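Local coordinates for protein trans-4-hydroxy-L-proline dehydratase (Clostridioides difficile 70-100-2010, PDB 6VXC) that catalyses the dehydration of trans-4-hydroxy-L-proline to (S)-1-pyrroline-5-carboxylate as a glycyl radical enzyme in the anaerobic breakdown of hydroxyproline, at residues A[65-68]-A[69-73]. Residues are numbered along the deposited sequence; the frame is centred on the assembly and turned at random.
Sequences PVLR and ALSFK
Leu67 O is gripped twice by Ser71, one turn further along the alpha-helix 64-78. The hydroxyl Ser71 OG donates to Leu67 O at 2.8 Å, and the amide Ser71 N donates to the same Leu67 O at 2.9 Å. The two donors approach from opposite faces of the carbonyl plane. This is the familiar i to i-4 bond of a helical serine, added to the regular backbone bond. With OG anti to its own carbonyl carbon and beside its backbone N (chi1 -62°), the hydroxyl lies back toward the preceding turn, where Leu67 O ends. The bond gives the buried hydroxyl a partner within its own helix. The methyl Leu67 CD1 lies alongside, 3.8 Å from Ser71 OG. Helix 46-58 packs on Ser71 through Met51, Ala54 and Tyr55.

The overlapping backbone bonds before and after it keep the i to i-4 pattern. Ala69 N bonds to Pro65 O at 3.1 Å, and Phe72 N bonds to Arg68 O at 2.9 Å. The chain of Arg68 is folded, and its guanidinium finds its partners elsewhere: a salt bridge to Glu105 and a hydrogen bond to Tyr55. Ala69 and Phe72 pack on helix 214-248, through Ile226 and Ala230, and also meet helix 542-546.

On another side of the helix, the side chains of Val66 and Leu70 run alongside each other in the same direction. Leu70 N donates to Val66 O at 2.8 Å in a nearly straight bond (171° at the hydrogen). Their side chains join in an apolar contact, with the methyl Val66 CG1 3.6 Å from Leu70 CD1.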
ATOM      1  N   PRO A  65      22.236 -14.384   2.246  1.00 13.33           N
ATOM      2  CA  PRO A  65      21.238 -14.435   3.328  1.00 16.71           C
ATOM      3  C   PRO A  65      21.853 -14.295   4.711  1.00 14.82           C
ATOM      4  O   PRO A  65      21.327 -13.551   5.550  1.00 15.33           O
ATOM      5  CB  PRO A  65      20.544 -15.791   3.123  1.00 15.20           C
ATOM      6  CG  PRO A  65      21.260 -16.462   1.999  1.00 20.95           C
ATOM      7  CD  PRO A  65      22.056 -15.455   1.261  1.00 15.15           C
ATOM      8  N   VAL A  66      22.974 -14.968   4.970  1.00 15.99           N
ATOM      9  CA  VAL A  66      23.635 -14.821   6.261  1.00 13.62           C
ATOM     10  C   VAL A  66      24.174 -13.404   6.432  1.00 13.82           C
ATOM     11  O   VAL A  66      24.124 -12.837   7.527  1.00 17.29           O
ATOM     12  CB  VAL A  66      24.736 -15.884   6.420  1.00 14.33           C
ATOM     13  CG1 VAL A  66      25.574 -15.601   7.655  1.00 14.42           C
ATOM     14  CG2 VAL A  66      24.116 -17.279   6.517  1.00 16.54           C
ATOM     15  N   LEU A  67      24.703 -12.812   5.359  1.00 13.86           N
ATOM     16  CA  LEU A  67      25.171 -11.430   5.432  1.00 14.57           C
ATOM     17  C   LEU A  67      24.056 -10.479   5.860  1.00 15.58           C
ATOM     18  O   LEU A  67      24.264  -9.604   6.704  1.00 17.33           O
ATOM     19  CB  LEU A  67      25.760 -10.998   4.087  1.00 14.47           C
ATOM     20  CG  LEU A  67      26.149  -9.527   3.918  1.00 14.13           C
ATOM     21  CD1 LEU A  67      27.154  -9.114   4.944  1.00 20.15           C
ATOM     22  CD2 LEU A  67      26.733  -9.343   2.547  1.00 13.45           C
ATOM     23  N   ARG A  68      22.871 -10.617   5.270  1.00 14.18           N
ATOM     24  CA  ARG A  68      21.752  -9.769   5.672  1.00 14.64           C
ATOM     25  C   ARG A  68      21.392  -9.994   7.140  1.00 14.04           C
ATOM     26  O   ARG A  68      21.183  -9.040   7.894  1.00 16.80           O
ATOM     27  CB  ARG A  68      20.539 -10.050   4.786  1.00 13.72           C
ATOM     28  CG  ARG A  68      20.754  -9.784   3.301  1.00 14.19           C
ATOM     29  CD  ARG A  68      21.031  -8.317   3.026  1.00 14.04           C
ATOM     30  NE  ARG A  68      19.976  -7.465   3.563  1.00 17.99           N
ATOM     31  CZ  ARG A  68      20.065  -6.147   3.679  1.00 16.54           C
ATOM     32  NH1 ARG A  68      19.059  -5.469   4.193  1.00 17.57           N
ATOM     33  NH2 ARG A  68      21.170  -5.510   3.296  1.00 15.81           N
ATOM     34  N   ALA A  69      21.324 -11.256   7.567  1.00 15.21           N
ATOM     35  CA  ALA A  69      20.962 -11.550   8.953  1.00 13.97           C
ATOM     36  C   ALA A  69      22.009 -11.014   9.930  1.00 15.84           C
ATOM     37  O   ALA A  69      21.668 -10.406  10.953  1.00 14.05           O
ATOM     38  CB  ALA A  69      20.775 -13.055   9.129  1.00 12.57           C
ATOM     39  N   LEU A  70      23.295 -11.238   9.629  1.00 15.78           N
ATOM     40  CA  LEU A  70      24.361 -10.706  10.475  1.00 15.99           C
ATOM     41  C   LEU A  70      24.346  -9.181  10.490  1.00 16.58           C
ATOM     42  O   LEU A  70      24.635  -8.562  11.517  1.00 20.74           O
ATOM     43  CB  LEU A  70      25.722 -11.226  10.005  1.00 16.58           C
ATOM     44  CG  LEU A  70      26.035 -12.699  10.262  1.00 16.84           C
ATOM     45  CD1 LEU A  70      27.339 -13.134   9.561  1.00 18.58           C
ATOM     46  CD2 LEU A  70      26.086 -12.974  11.757  1.00 17.89           C
ATOM     47  N   SER A  71      24.022  -8.555   9.357  1.00 16.50           N
ATOM     48  CA  SER A  71      23.951  -7.098   9.338  1.00 18.14           C
ATOM     49  C   SER A  71      22.780  -6.591  10.174  1.00 17.11           C
ATOM     50  O   SER A  71      22.916  -5.607  10.907  1.00 18.54           O
ATOM     51  CB  SER A  71      23.835  -6.594   7.898  1.00 17.58           C
ATOM     52  OG  SER A  71      24.977  -6.963   7.153  1.00 21.99           O
ATOM     53  N   PHE A  72      21.619  -7.240  10.062  1.00 17.54           N
ATOM     54  CA  PHE A  72      20.485  -6.873  10.901  1.00 15.84           C
ATOM     55  C   PHE A  72      20.822  -7.033  12.377  1.00 18.27           C
ATOM     56  O   PHE A  72      20.532  -6.153  13.195  1.00 17.93           O
ATOM     57  CB  PHE A  72      19.269  -7.721  10.539  1.00 15.01           C
ATOM     58  CG  PHE A  72      18.044  -7.428  11.386  1.00 15.65           C
ATOM     59  CD1 PHE A  72      17.368  -6.222  11.248  1.00 17.04           C
ATOM     60  CD2 PHE A  72      17.559  -8.369  12.280  1.00 13.82           C
ATOM     61  CE1 PHE A  72      16.235  -5.940  12.007  1.00 17.19           C
ATOM     62  CE2 PHE A  72      16.420  -8.099  13.043  1.00 15.29           C
ATOM     63  CZ  PHE A  72      15.764  -6.879  12.909  1.00 13.81           C
ATOM     64  N   LYS A  73      21.438  -8.163  12.733  1.00 18.66           N
ATOM     65  CA  LYS A  73      21.799  -8.392  14.127  1.00 17.77           C
ATOM     66  C   LYS A  73      22.776  -7.340  14.625  1.00 17.19           C
ATOM     67  O   LYS A  73      22.646  -6.842  15.748  1.00 19.88           O
ATOM     68  CB  LYS A  73      22.387  -9.788  14.306  1.00 19.41           C
ATOM     69  CG  LYS A  73      22.685 -10.128  15.766  1.00 19.23           C
ATOM     70  CD  LYS A  73      23.211 -11.536  15.891  1.00 21.16           C
ATOM     71  CE  LYS A  73      23.663 -11.860  17.297  1.00 24.68           C
ATOM     72  NZ  LYS A  73      24.624 -12.986  17.247  1.00 26.78           N
TER